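Local coordinates for 6b protein (Agrobacterium vitis, PDB 3AQ2) that disturbs plant cell proliferation, probably acting as a toxin with an ADP-ribosylation fold that interferes with the miRNA machinery of the host, at residues V42-S47 / H194-A199; Y67-E72 / M98-L103; N81-S86 / S190-Y195; N131-A136 / S202-R207. All coordinates share one frame; numbering follows the deposited sequence.

Contact 1. Residues V42-S47 / H194-A199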
loop_
_atom_site.group_PDB
_atom_site.type_symbol
_atom_site.label_atom_id
_atom_site.label_comp_id
_atom_site.label_asym_id
_atom_site.label_seq_id
_atom_site.Cartn_x
_atom_site.Cartn_y
_atom_site.Cartn_z
ATOM N N VAL A 42 -13.856 7.139 -0.146
ATOM C CA VAL A 42 -13.647 6.795 1.259
ATOM C C VAL A 42 -12.748 7.803 1.974
ATOM O O VAL A 42 -11.543 7.809 1.770
ATOM C CB VAL A 42 -13.051 5.366 1.410
ATOM C CG1 VAL A 42 -12.948 4.968 2.872
ATOM C CG2 VAL A 42 -13.891 4.341 0.654
ATOM N N TYR A 43 -13.354 8.637 2.823
ATOM C CA TYR A 43 -12.593 9.430 3.790
ATOM C C TYR A 43 -12.336 8.554 5.004
ATOM O O TYR A 43 -13.072 7.592 5.245
ATOM C CB TYR A 43 -13.343 10.699 4.180
ATOM C CG TYR A 43 -13.320 11.733 3.085
ATOM C CD1 TYR A 43 -14.289 11.729 2.088
ATOM C CD2 TYR A 43 -12.294 12.682 3.009
ATOM C CE1 TYR A 43 -14.273 12.669 1.072
ATOM C CE2 TYR A 43 -12.275 13.632 1.986
ATOM C CZ TYR A 43 -13.265 13.605 1.016
ATOM O OH TYR A 43 -13.280 14.516 -0.023
ATOM N N PHE A 44 -11.294 8.867 5.766
ATOM C CA PHE A 44 -10.873 7.945 6.827
ATOM C C PHE A 44 -10.199 8.580 8.023
ATOM O O PHE A 44 -10.384 8.114 9.147
ATOM C CB PHE A 44 -9.983 6.829 6.262
ATOM C CG PHE A 44 -8.780 7.325 5.488
ATOM C CD1 PHE A 44 -7.546 7.508 6.128
ATOM C CD2 PHE A 44 -8.881 7.612 4.133
ATOM C CE1 PHE A 44 -6.426 7.962 5.419
ATOM C CE2 PHE A 44 -7.758 8.066 3.404
ATOM C CZ PHE A 44 -6.535 8.248 4.060
ATOM N N ASN A 45 -9.430 9.643 7.785
ATOM C CA ASN A 45 -8.695 10.296 8.859
ATOM C C ASN A 45 -9.352 11.589 9.306
ATOM O O ASN A 45 -9.632 12.461 8.484
ATOM C CB ASN A 45 -7.246 10.576 8.438
ATOM C CG ASN A 45 -6.372 10.977 9.620
ATOM O OD1 ASN A 45 -6.168 10.189 10.548
ATOM N ND2 ASN A 45 -5.857 12.209 9.596
ATOM N N ARG A 46 -9.573 11.710 10.616
ATOM C CA ARG A 46 -10.167 12.912 11.200
ATOM C C ARG A 46 -9.224 14.112 11.124
ATOM O O ARG A 46 -8.012 13.988 11.309
ATOM C CB ARG A 46 -10.580 12.657 12.653
ATOM C CG ARG A 46 -11.623 11.561 12.803
ATOM C CD ARG A 46 -12.981 11.990 12.234
ATOM N NE ARG A 46 -13.868 10.845 12.022
ATOM C CZ ARG A 46 -15.086 10.913 11.491
ATOM N NH1 ARG A 46 -15.588 12.081 11.108
ATOM N NH2 ARG A 46 -15.802 9.802 11.339
ATOM N N SER A 47 -9.795 15.267 10.810
ATOM C CA SER A 47 -9.031 16.500 10.720
ATOM C C SER A 47 -8.471 16.882 12.086
ATOM O O SER A 47 -9.127 16.669 13.113
ATOM C CB SER A 47 -9.939 17.621 10.216
ATOM O OG SER A 47 -9.307 18.881 10.272
ATOM N N HIS A 194 -2.209 7.042 9.812
ATOM C CA HIS A 194 -3.472 6.322 9.838
ATOM C C HIS A 194 -3.991 6.165 8.402
ATOM O O HIS A 194 -4.187 7.160 7.695
ATOM C CB HIS A 194 -4.466 7.096 10.703
ATOM C CG HIS A 194 -5.871 6.601 10.622
ATOM N ND1 HIS A 194 -6.203 5.261 10.636
ATOM C CD2 HIS A 194 -7.043 7.280 10.596
ATOM C CE1 HIS A 194 -7.518 5.138 10.581
ATOM N NE2 HIS A 194 -8.050 6.346 10.547
ATOM N N TYR A 195 -4.205 4.921 7.971
ATOM C CA TYR A 195 -4.573 4.657 6.577
ATOM C C TYR A 195 -5.247 3.287 6.455
ATOM O O TYR A 195 -4.770 2.322 7.052
ATOM C CB TYR A 195 -3.314 4.695 5.699
ATOM C CG TYR A 195 -3.589 4.793 4.215
ATOM C CD1 TYR A 195 -3.574 6.035 3.572
ATOM C CD2 TYR A 195 -3.860 3.646 3.458
ATOM C CE1 TYR A 195 -3.833 6.137 2.203
ATOM C CE2 TYR A 195 -4.124 3.732 2.090
ATOM C CZ TYR A 195 -4.102 4.984 1.474
ATOM O OH TYR A 195 -4.358 5.074 0.124
ATOM N N PRO A 196 -6.357 3.196 5.691
ATOM C CA PRO A 196 -7.057 1.909 5.629
ATOM C C PRO A 196 -6.260 0.866 4.865
ATOM O O PRO A 196 -5.731 1.150 3.791
ATOM C CB PRO A 196 -8.347 2.235 4.860
ATOM C CG PRO A 196 -8.472 3.747 4.926
ATOM C CD PRO A 196 -7.052 4.217 4.886
ATOM N N ILE A 197 -6.181 -0.328 5.438
ATOM C CA ILE A 197 -5.508 -1.451 4.802
ATOM C C ILE A 197 -6.571 -2.456 4.384
ATOM O O ILE A 197 -7.403 -2.848 5.200
ATOM C CB ILE A 197 -4.485 -2.107 5.778
ATOM C CG1 ILE A 197 -3.493 -1.060 6.334
ATOM C CG2 ILE A 197 -3.749 -3.277 5.088
ATOM C CD1 ILE A 197 -2.693 -0.285 5.265
ATOM N N VAL A 198 -6.566 -2.852 3.110
ATOM C CA VAL A 198 -7.536 -3.833 2.631
ATOM C C VAL A 198 -7.168 -5.230 3.141
ATOM O O VAL A 198 -8.004 -5.937 3.721
ATOM C CB VAL A 198 -7.647 -3.829 1.097
ATOM C CG1 VAL A 198 -8.636 -4.913 0.630
ATOM C CG2 VAL A 198 -8.072 -2.442 0.610
ATOM N N ALA A 199 -5.914 -5.606 2.930
ATOM C CA ALA A 199 -5.433 -6.931 3.304
ATOM C C ALA A 199 -3.937 -6.897 3.589
ATOM O O ALA A 199 -3.239 -5.961 3.185
ATOM C CB ALA A 199 -5.730 -7.934 2.187
#
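F44 meets P196 because its CG sits between the backbone N and the carbonyl carbon (chi1 54°), whereas H194 reaches the same piece of chain with its CG anti to the backbone N (chi1 170°). At the centre of the contact is a proline-aromatic CH-pi pair, placed in this ADP-ribosylation fold where the chain leaving strand 41-43 passes the loop between strands 192-194 and 199-202. It is a worked example of two strand ends and the loops that follow them, joined chiefly through side chains. P196 CD lies 3.6 Å from the centroid of the F44 ring, close to the ring normal, and the two side chains cross at about a right angle. P196 CG also approaches F44 CB, at 3.7 Å. At the far end of the phenyl ring, F44 CZ touches Y195 CD1 at 3.7 Å; this is an oblique aromatic pair with planes 67° apart. L59 of strand 58-60 packs against F44, Y195 and P196 and helps to bury the apolar patch, while the Y195 hydroxyl is hydrogen-bonded to L138 O. Polar groups gather on the H194 side. NE2 of H194 gives a weak hydrogen bond to F44 O (3.2 Å). The N45 amide is held through ND2 by D55, and its OD1 lies in the plane of the imidazole, at the edge, 3.0 Å from H194 CD2.

Contact 2. Residues Y67-E72 / M98-L103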
loop_
_atom_site.group_PDB
_atom_site.type_symbol
_atom_site.label_atom_id
_atom_site.label_comp_id
_atom_site.label_asym_id
_atom_site.label_seq_id
_atom_site.Cartn_x
_atom_site.Cartn_y
_atom_site.Cartn_z
ATOM N N TYR A 67 0.227 -2.415 -3.914
ATOM C CA TYR A 67 0.942 -3.129 -2.851
ATOM C C TYR A 67 2.060 -2.298 -2.260
ATOM O O TYR A 67 2.835 -1.671 -2.992
ATOM C CB TYR A 67 1.460 -4.482 -3.386
ATOM C CG TYR A 67 0.312 -5.296 -3.946
ATOM C CD1 TYR A 67 -0.025 -5.242 -5.300
ATOM C CD2 TYR A 67 -0.472 -6.078 -3.103
ATOM C CE1 TYR A 67 -1.117 -5.967 -5.793
ATOM C CE2 TYR A 67 -1.557 -6.801 -3.587
ATOM C CZ TYR A 67 -1.875 -6.739 -4.923
ATOM O OH TYR A 67 -2.944 -7.470 -5.405
ATOM N N VAL A 68 2.121 -2.280 -0.931
ATOM C CA VAL A 68 3.241 -1.664 -0.218
ATOM C C VAL A 68 3.971 -2.814 0.471
ATOM O O VAL A 68 3.428 -3.470 1.353
ATOM C CB VAL A 68 2.796 -0.580 0.800
ATOM C CG1 VAL A 68 3.989 -0.069 1.589
ATOM C CG2 VAL A 68 2.103 0.578 0.068
ATOM N N TYR A 69 5.198 -3.070 0.023
ATOM C CA TYR A 69 5.974 -4.197 0.525
ATOM C C TYR A 69 6.642 -3.879 1.863
ATOM O O TYR A 69 7.145 -2.767 2.075
ATOM C CB TYR A 69 6.966 -4.664 -0.550
ATOM C CG TYR A 69 6.216 -5.282 -1.706
ATOM C CD1 TYR A 69 5.873 -4.530 -2.841
ATOM C CD2 TYR A 69 5.766 -6.602 -1.625
ATOM C CE1 TYR A 69 5.143 -5.105 -3.886
ATOM C CE2 TYR A 69 5.035 -7.184 -2.667
ATOM C CZ TYR A 69 4.729 -6.440 -3.786
ATOM O OH TYR A 69 3.994 -7.041 -4.786
ATOM N N VAL A 70 6.610 -4.853 2.775
ATOM C CA VAL A 70 7.057 -4.643 4.163
ATOM C C VAL A 70 7.636 -5.946 4.741
ATOM O O VAL A 70 7.522 -7.012 4.126
ATOM C CB VAL A 70 5.887 -4.168 5.082
ATOM C CG1 VAL A 70 5.323 -2.826 4.618
ATOM C CG2 VAL A 70 4.767 -5.217 5.123
ATOM N N ASP A 71 8.259 -5.850 5.910
ATOM C CA ASP A 71 8.683 -7.031 6.666
ATOM C C ASP A 71 7.507 -7.552 7.518
ATOM O O ASP A 71 6.480 -6.874 7.622
ATOM C CB ASP A 71 9.847 -6.644 7.555
ATOM C CG ASP A 71 9.466 -5.567 8.526
ATOM O OD1 ASP A 71 9.442 -4.384 8.121
ATOM O OD2 ASP A 71 9.163 -5.912 9.685
ATOM N N GLU A 72 7.627 -8.740 8.122
ATOM C CA GLU A 72 6.452 -9.296 8.817
ATOM C C GLU A 72 6.062 -8.507 10.061
ATOM O O GLU A 72 4.877 -8.348 10.336
ATOM C CB GLU A 72 6.563 -10.794 9.155
ATOM C CG GLU A 72 5.166 -11.400 9.438
ATOM C CD GLU A 72 5.163 -12.867 9.842
ATOM O OE1 GLU A 72 6.238 -13.513 9.853
ATOM O OE2 GLU A 72 4.058 -13.370 10.161
ATOM N N MET A 98 2.537 -4.094 -9.218
ATOM C CA MET A 98 3.168 -5.430 -9.333
ATOM C C MET A 98 2.716 -6.255 -8.143
ATOM O O MET A 98 3.011 -5.878 -7.008
ATOM C CB MET A 98 4.687 -5.337 -9.285
ATOM C CG MET A 98 5.315 -4.692 -10.485
ATOM S SD MET A 98 7.094 -4.970 -10.346
ATOM C CE MET A 98 7.629 -4.445 -11.971
ATOM N N PRO A 99 1.982 -7.359 -8.389
ATOM C CA PRO A 99 1.460 -8.144 -7.276
ATOM C C PRO A 99 2.550 -9.003 -6.623
ATOM O O PRO A 99 3.627 -9.196 -7.204
ATOM C CB PRO A 99 0.391 -9.015 -7.938
ATOM C CG PRO A 99 0.906 -9.238 -9.314
ATOM C CD PRO A 99 1.582 -7.933 -9.688
ATOM N N PRO A 100 2.281 -9.509 -5.410
ATOM C CA PRO A 100 3.316 -10.234 -4.659
ATOM C C PRO A 100 3.889 -11.492 -5.328
ATOM O O PRO A 100 4.956 -11.956 -4.924
ATOM C CB PRO A 100 2.607 -10.589 -3.334
ATOM C CG PRO A 100 1.450 -9.665 -3.246
ATOM C CD PRO A 100 1.029 -9.360 -4.642
ATOM N N TRP A 101 3.198 -12.034 -6.335
ATOM C CA TRP A 101 3.664 -13.231 -7.047
ATOM C C TRP A 101 4.353 -12.927 -8.375
ATOM O O TRP A 101 4.737 -13.858 -9.087
ATOM C CB TRP A 101 2.494 -14.192 -7.311
ATOM C CG TRP A 101 1.345 -13.527 -8.038
ATOM C CD1 TRP A 101 1.191 -13.377 -9.397
ATOM C CD2 TRP A 101 0.206 -12.908 -7.433
ATOM N NE1 TRP A 101 0.019 -12.700 -9.666
ATOM C CE2 TRP A 101 -0.602 -12.401 -8.478
ATOM C CE3 TRP A 101 -0.220 -12.747 -6.105
ATOM C CZ2 TRP A 101 -1.809 -11.733 -8.235
ATOM C CZ3 TRP A 101 -1.422 -12.058 -5.863
ATOM C CH2 TRP A 101 -2.204 -11.580 -6.926
ATOM N N LEU A 102 4.494 -11.651 -8.734
ATOM C CA LEU A 102 5.036 -11.325 -10.064
ATOM C C LEU A 102 6.509 -11.684 -10.187
ATOM O O LEU A 102 6.950 -12.258 -11.200
ATOM C CB LEU A 102 4.833 -9.841 -10.397
ATOM C CG LEU A 102 5.182 -9.474 -11.847
ATOM C CD1 LEU A 102 4.121 -9.974 -12.837
ATOM C CD2 LEU A 102 5.370 -7.962 -11.983
ATOM N N LEU A 103 7.255 -11.337 -9.142
ATOM C CA LEU A 103 8.701 -11.555 -9.071
ATOM C C LEU A 103 9.054 -12.188 -7.738
ATOM O O LEU A 103 8.302 -12.069 -6.774
ATOM C CB LEU A 103 9.435 -10.220 -9.191
ATOM C CG LEU A 103 9.224 -9.423 -10.484
ATOM C CD1 LEU A 103 9.890 -8.066 -10.345
ATOM C CD2 LEU A 103 9.764 -10.174 -11.680
#
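Y69 and Y67 both reach from strand 66-70 toward the P99-P100 loop, and the contact illustrates how a loop that goes on into a type I beta turn, P99 to L102, is docked on a sheet by a phenol hydroxyl on M98 O and a CH-pi contact from P100. The tight part is at the Y69 hydroxyl. It donates to M98 O over 2.7 Å, arriving tilted 30° from the carbonyl plane, and the acceptor lies in the plane of the tyrosine ring at its edge. The same oxygen is pressed against the next peptide, with Y69 OH 3.1 Å from P99 C, a close packing contact only. Beside it, P100 CD stands over the centre of the Y67 ring, 3.8 Å from the centroid, the two side chains crossing at about a right angle. Y67 CE1 belongs to this close side too, 3.7 Å from P99 CA. F134 and C203 also touch P100, and L27 of helix 20-38 packs on Y67. Toward the partly exposed W101 the fit slackens: Y67 OH comes only within 4.4 Å of W101 CH2. The indole also touches V20, S24 and L27 of helix 20-38. Within the loop, L102 N closes the turn on P99 O at 3.0 Å, and P99 CB lies 3.5 Å above the plane of the W101 ring.

Contact 3. Residues N81-S86 / S190-Y195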
loop_
_atom_site.group_PDB
_atom_site.type_symbol
_atom_site.label_atom_id
_atom_site.label_comp_id
_atom_site.label_asym_id
_atom_site.label_seq_id
_atom_site.Cartn_x
_atom_site.Cartn_y
_atom_site.Cartn_z
ATOM N N ASN A 81 -3.539 -2.253 12.954
ATOM C CA ASN A 81 -3.723 -0.924 13.512
ATOM C C ASN A 81 -4.118 0.146 12.507
ATOM O O ASN A 81 -4.198 1.322 12.868
ATOM C CB ASN A 81 -2.469 -0.482 14.257
ATOM C CG ASN A 81 -2.173 -1.356 15.452
ATOM O OD1 ASN A 81 -1.558 -2.422 15.332
ATOM N ND2 ASN A 81 -2.630 -0.921 16.614
ATOM N N ARG A 82 -4.374 -0.271 11.267
ATOM C CA ARG A 82 -4.761 0.640 10.188
ATOM C C ARG A 82 -3.716 1.736 9.987
ATOM O O ARG A 82 -4.029 2.932 10.030
ATOM C CB ARG A 82 -6.140 1.242 10.460
ATOM C CG ARG A 82 -6.977 1.370 9.216
ATOM C CD ARG A 82 -8.346 1.954 9.524
ATOM N NE ARG A 82 -9.066 1.182 10.529
ATOM C CZ ARG A 82 -9.302 1.599 11.769
ATOM N NH1 ARG A 82 -8.877 2.792 12.172
ATOM N NH2 ARG A 82 -9.965 0.821 12.612
ATOM N N LEU A 83 -2.469 1.314 9.793
ATOM C CA LEU A 83 -1.363 2.234 9.549
ATOM C C LEU A 83 -0.693 1.940 8.222
ATOM O O LEU A 83 -0.681 0.800 7.756
ATOM C CB LEU A 83 -0.317 2.143 10.660
ATOM C CG LEU A 83 -0.797 2.417 12.088
ATOM C CD1 LEU A 83 0.247 2.006 13.120
ATOM C CD2 LEU A 83 -1.181 3.884 12.251
ATOM N N LEU A 84 -0.134 2.984 7.625
ATOM C CA LEU A 84 0.700 2.821 6.449
ATOM C C LEU A 84 2.068 3.460 6.739
ATOM O O LEU A 84 2.122 4.590 7.223
ATOM C CB LEU A 84 0.029 3.484 5.258
ATOM C CG LEU A 84 0.614 3.152 3.885
ATOM C CD1 LEU A 84 0.310 1.694 3.483
ATOM C CD2 LEU A 84 0.089 4.125 2.860
ATOM N N PRO A 85 3.172 2.726 6.464
ATOM C CA PRO A 85 4.512 3.269 6.714
ATOM C C PRO A 85 5.050 4.069 5.534
ATOM O O PRO A 85 4.657 3.835 4.386
ATOM C CB PRO A 85 5.369 2.012 6.866
ATOM C CG PRO A 85 4.738 1.022 5.938
ATOM C CD PRO A 85 3.230 1.351 5.921
ATOM N N SER A 86 5.950 5.007 5.816
ATOM C CA SER A 86 6.795 5.533 4.754
ATOM C C SER A 86 7.827 4.457 4.402
ATOM O O SER A 86 8.198 3.621 5.247
ATOM C CB SER A 86 7.510 6.811 5.195
ATOM O OG SER A 86 8.343 6.529 6.308
ATOM N N SER A 190 3.880 11.827 8.097
ATOM C CA SER A 190 4.538 11.083 9.167
ATOM C C SER A 190 5.138 9.811 8.583
ATOM O O SER A 190 4.771 9.377 7.483
ATOM C CB SER A 190 3.531 10.697 10.253
ATOM O OG SER A 190 4.198 10.155 11.385
ATOM N N ASP A 191 6.053 9.191 9.320
ATOM C CA ASP A 191 6.590 7.905 8.861
ATOM C C ASP A 191 5.653 6.733 9.160
ATOM O O ASP A 191 5.853 5.622 8.661
ATOM C CB ASP A 191 7.989 7.680 9.411
ATOM C CG ASP A 191 8.988 8.654 8.818
ATOM O OD1 ASP A 191 9.144 8.675 7.575
ATOM O OD2 ASP A 191 9.608 9.405 9.596
ATOM N N LEU A 192 4.625 6.996 9.968
ATOM C CA LEU A 192 3.491 6.079 10.116
ATOM C C LEU A 192 2.217 6.909 10.156
ATOM O O LEU A 192 2.031 7.739 11.062
ATOM C CB LEU A 192 3.577 5.255 11.409
ATOM C CG LEU A 192 4.525 4.069 11.548
ATOM C CD1 LEU A 192 4.418 3.543 12.968
ATOM C CD2 LEU A 192 4.216 2.961 10.550
ATOM N N ILE A 193 1.345 6.689 9.182
ATOM C CA ILE A 193 0.081 7.416 9.099
ATOM C C ILE A 193 -1.113 6.491 9.310
ATOM O O ILE A 193 -1.038 5.293 9.044
ATOM C CB ILE A 193 -0.056 8.175 7.745
ATOM C CG1 ILE A 193 -0.051 7.219 6.544
ATOM C CG2 ILE A 193 1.068 9.220 7.610
ATOM C CD1 ILE A 193 -0.444 7.885 5.221
ATOM N N HIS A 194 -2.209 7.042 9.812
ATOM C CA HIS A 194 -3.472 6.322 9.838
ATOM C C HIS A 194 -3.991 6.165 8.402
ATOM O O HIS A 194 -4.187 7.160 7.695
ATOM C CB HIS A 194 -4.466 7.096 10.703
ATOM C CG HIS A 194 -5.871 6.601 10.622
ATOM N ND1 HIS A 194 -6.203 5.261 10.636
ATOM C CD2 HIS A 194 -7.043 7.280 10.596
ATOM C CE1 HIS A 194 -7.518 5.138 10.581
ATOM N NE2 HIS A 194 -8.050 6.346 10.547
ATOM N N TYR A 195 -4.205 4.921 7.971
ATOM C CA TYR A 195 -4.573 4.657 6.577
ATOM C C TYR A 195 -5.247 3.287 6.455
ATOM O O TYR A 195 -4.770 2.322 7.052
ATOM C CB TYR A 195 -3.314 4.695 5.699
ATOM C CG TYR A 195 -3.589 4.793 4.215
ATOM C CD1 TYR A 195 -3.574 6.035 3.572
ATOM C CD2 TYR A 195 -3.860 3.646 3.458
ATOM C CE1 TYR A 195 -3.833 6.137 2.203
ATOM C CE2 TYR A 195 -4.124 3.732 2.090
ATOM C CZ TYR A 195 -4.102 4.984 1.474
ATOM O OH TYR A 195 -4.358 5.074 0.124
#
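L84 and I193 form the hydrogen-bonded pair of two short antiparallel strands, 83-85 and 192-194, whose axes run at 150° to each other, with L83-H194 and P85-L192 as the flanking non-hydrogen-bonded pairs. L84 N donates to I193 O at 2.9 Å, and I193 N donates back to L84 O. Beyond L84, the side chain of Y195 runs alongside in the same direction, and L84 CD2 lies over the centre of the tyrosine ring, 4.0 Å from its centroid, in a CH-pi contact. P85 CB and L192 CD2 pack together on the other face of the ladder, where C78 and L77 of helix 72-81 join them. This two-stranded ribbon begins directly at a helix end: R82, with positive phi, completes a Schellman motif, and its carbonyl is turned to the partner strand. Two donors grip R82 O, the backbone N of Y195 from above the carbonyl plane (2.9 Å) and H194 ND1 within that plane (3.2 Å). The R82 side chain then lies beside the imidazole and points the same way, bringing NH1 to 3.1 Å from H194 CE1 with the two flat groups 75° apart. At the other end S86 N bonds D191 O, and S86 OG donates to D191 OD1 at 2.6 Å, on the anti side of the carboxylate, 17° out of its plane; the same OG also bonds F121 N.

Contact 4. Residues N131-A136 / S202-R207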
loop_
_atom_site.group_PDB
_atom_site.type_symbol
_atom_site.label_atom_id
_atom_site.label_comp_id
_atom_site.label_asym_id
_atom_site.label_seq_id
_atom_site.Cartn_x
_atom_site.Cartn_y
_atom_site.Cartn_z
ATOM N N ASN A 131 10.918 -6.799 2.362
ATOM C CA ASN A 131 9.765 -6.899 1.460
ATOM C C ASN A 131 9.181 -8.315 1.346
ATOM O O ASN A 131 8.536 -8.633 0.347
ATOM C CB ASN A 131 10.070 -6.305 0.074
ATOM C CG ASN A 131 11.232 -6.999 -0.632
ATOM O OD1 ASN A 131 12.375 -6.639 -0.416
ATOM N ND2 ASN A 131 10.930 -7.969 -1.502
ATOM N N GLY A 132 9.398 -9.138 2.376
ATOM C CA GLY A 132 8.888 -10.512 2.392
ATOM C C GLY A 132 7.384 -10.607 2.573
ATOM O O GLY A 132 6.815 -11.678 2.368
ATOM N N PHE A 133 6.760 -9.502 3.000
ATOM C CA PHE A 133 5.315 -9.419 3.239
ATOM C C PHE A 133 4.735 -8.202 2.528
ATOM O O PHE A 133 5.478 -7.430 1.923
ATOM C CB PHE A 133 5.033 -9.375 4.750
ATOM C CG PHE A 133 5.303 -10.687 5.425
ATOM C CD1 PHE A 133 6.615 -11.126 5.608
ATOM C CD2 PHE A 133 4.253 -11.530 5.794
ATOM C CE1 PHE A 133 6.882 -12.384 6.178
ATOM C CE2 PHE A 133 4.510 -12.788 6.367
ATOM C CZ PHE A 133 5.830 -13.206 6.566
ATOM N N PHE A 134 3.419 -8.038 2.563
ATOM C CA PHE A 134 2.826 -6.890 1.871
ATOM C C PHE A 134 1.578 -6.391 2.564
ATOM O O PHE A 134 0.893 -7.134 3.274
ATOM C CB PHE A 134 2.481 -7.240 0.407
ATOM C CG PHE A 134 1.363 -8.258 0.267
ATOM C CD1 PHE A 134 0.020 -7.849 0.231
ATOM C CD2 PHE A 134 1.651 -9.622 0.183
ATOM C CE1 PHE A 134 -1.030 -8.786 0.115
ATOM C CE2 PHE A 134 0.611 -10.576 0.055
ATOM C CZ PHE A 134 -0.723 -10.164 0.027
ATOM N N LEU A 135 1.295 -5.120 2.310
ATOM C CA LEU A 135 0.020 -4.490 2.619
ATOM C C LEU A 135 -0.654 -4.209 1.277
ATOM O O LEU A 135 -0.051 -3.607 0.390
ATOM C CB LEU A 135 0.263 -3.167 3.365
ATOM C CG LEU A 135 1.059 -3.286 4.674
ATOM C CD1 LEU A 135 1.427 -1.907 5.204
ATOM C CD2 LEU A 135 0.263 -4.078 5.692
ATOM N N ALA A 136 -1.888 -4.668 1.115
ATOM C CA ALA A 136 -2.671 -4.364 -0.079
ATOM C C ALA A 136 -3.583 -3.182 0.224
ATOM O O ALA A 136 -4.325 -3.189 1.217
ATOM C CB ALA A 136 -3.466 -5.596 -0.511
ATOM N N SER A 202 1.763 -12.604 2.780
ATOM C CA SER A 202 3.160 -12.982 2.578
ATOM C C SER A 202 3.525 -12.990 1.091
ATOM O O SER A 202 2.666 -13.232 0.235
ATOM C CB SER A 202 3.382 -14.376 3.160
ATOM O OG SER A 202 4.693 -14.838 2.865
ATOM N N CYS A 203 4.810 -12.738 0.799
ATOM C CA CYS A 203 5.361 -12.845 -0.549
ATOM C C CYS A 203 6.041 -14.194 -0.786
ATOM O O CYS A 203 6.530 -14.462 -1.880
ATOM C CB CYS A 203 6.359 -11.711 -0.828
ATOM S SG CYS A 203 5.569 -10.102 -0.726
ATOM N N HIS A 204 6.066 -15.031 0.248
ATOM C CA HIS A 204 6.727 -16.340 0.185
ATOM C C HIS A 204 5.706 -17.360 -0.277
ATOM O O HIS A 204 5.197 -18.176 0.508
ATOM C CB HIS A 204 7.334 -16.689 1.542
ATOM C CG HIS A 204 8.291 -15.651 2.025
ATOM N ND1 HIS A 204 9.448 -15.341 1.342
ATOM C CD2 HIS A 204 8.238 -14.812 3.088
ATOM C CE1 HIS A 204 10.079 -14.366 1.975
ATOM N NE2 HIS A 204 9.369 -14.034 3.042
ATOM N N LEU A 205 5.428 -17.306 -1.579
ATOM C CA LEU A 205 4.267 -17.985 -2.146
ATOM C C LEU A 205 4.652 -19.213 -2.946
ATOM O O LEU A 205 5.753 -19.293 -3.488
ATOM C CB LEU A 205 3.459 -17.021 -3.025
ATOM C CG LEU A 205 2.967 -15.759 -2.300
ATOM C CD1 LEU A 205 2.422 -14.724 -3.295
ATOM C CD2 LEU A 205 1.900 -16.126 -1.257
ATOM N N THR A 206 3.719 -20.151 -3.014
ATOM C CA THR A 206 3.879 -21.365 -3.792
ATOM C C THR A 206 2.989 -21.263 -5.026
ATOM O O THR A 206 1.825 -20.877 -4.943
ATOM C CB THR A 206 3.472 -22.600 -2.965
ATOM O OG1 THR A 206 4.166 -22.578 -1.706
ATOM C CG2 THR A 206 3.848 -23.884 -3.704
ATOM N N ARG A 207 3.534 -21.616 -6.180
ATOM C CA ARG A 207 2.747 -21.560 -7.399
ATOM C C ARG A 207 1.698 -22.666 -7.470
ATOM O O ARG A 207 0.586 -22.443 -7.953
ATOM C CB ARG A 207 3.665 -21.596 -8.617
ATOM C CG ARG A 207 2.958 -21.357 -9.946
ATOM C CD ARG A 207 2.308 -19.976 -10.031
ATOM N NE ARG A 207 1.410 -19.904 -11.184
ATOM C CZ ARG A 207 0.128 -20.267 -11.166
ATOM N NH1 ARG A 207 -0.433 -20.720 -10.049
ATOM N NH2 ARG A 207 -0.599 -20.170 -12.274
ATOM O OXT ARG A 207 1.929 -23.808 -7.060
#
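G132 O receives the backbone N of C203 at 2.8 Å, the donor tilted 33° from the carbonyl plane. Next to this bond, F133 and S202 form an antiparallel non-hydrogen-bonded pair, with F133 CE2 3.8 Å from S202 CB. S202 OG, anti to its own backbone N, accepts from H204 N at 3.0 Å, an ST turn that bends the chain as it leaves the strand. H204 then directs its ring edge at the face of F133, in an offset edge-to-face pair with planes 77° apart. With no side chain on G132, H204 NE2 comes within 3.6 Å of G132 CA. On the buried side F134 presents its edge to S202 O, in the ring plane, at 3.4 Å from CE2; C203 SG lies at the same ring's edge, a sulfur-aromatic contact, and touches Y69 and P100 as well. G132 and F133 both face V70, the classic beta bulge with which strand 133-137 opens in the sheet of this ADP-ribosylation fold.

The four contacts show how one small fold varies its chemistry from place to place. Contacts 2 and 4 lie on the same side of the chain's centre, with centres about 5 Å apart, and share a sheet, since strands 66-70 and 133-137 are neighbours in it. The centres of contacts 1 and 3 are about 9 Å apart, and the contacts share H194 and Y195. Contacts 1, 2 and 4 are buried and lean on aromatic rings with a few polar bonds, whereas contact 3, only partly buried, relies on a backbone ladder with charged residues at its ends. L135 bridges the two groups by packing on L84 and P85, and A136 is joined to V198 and A199 by backbone hydrogen bonds, continuing contact 1 into the central sheet.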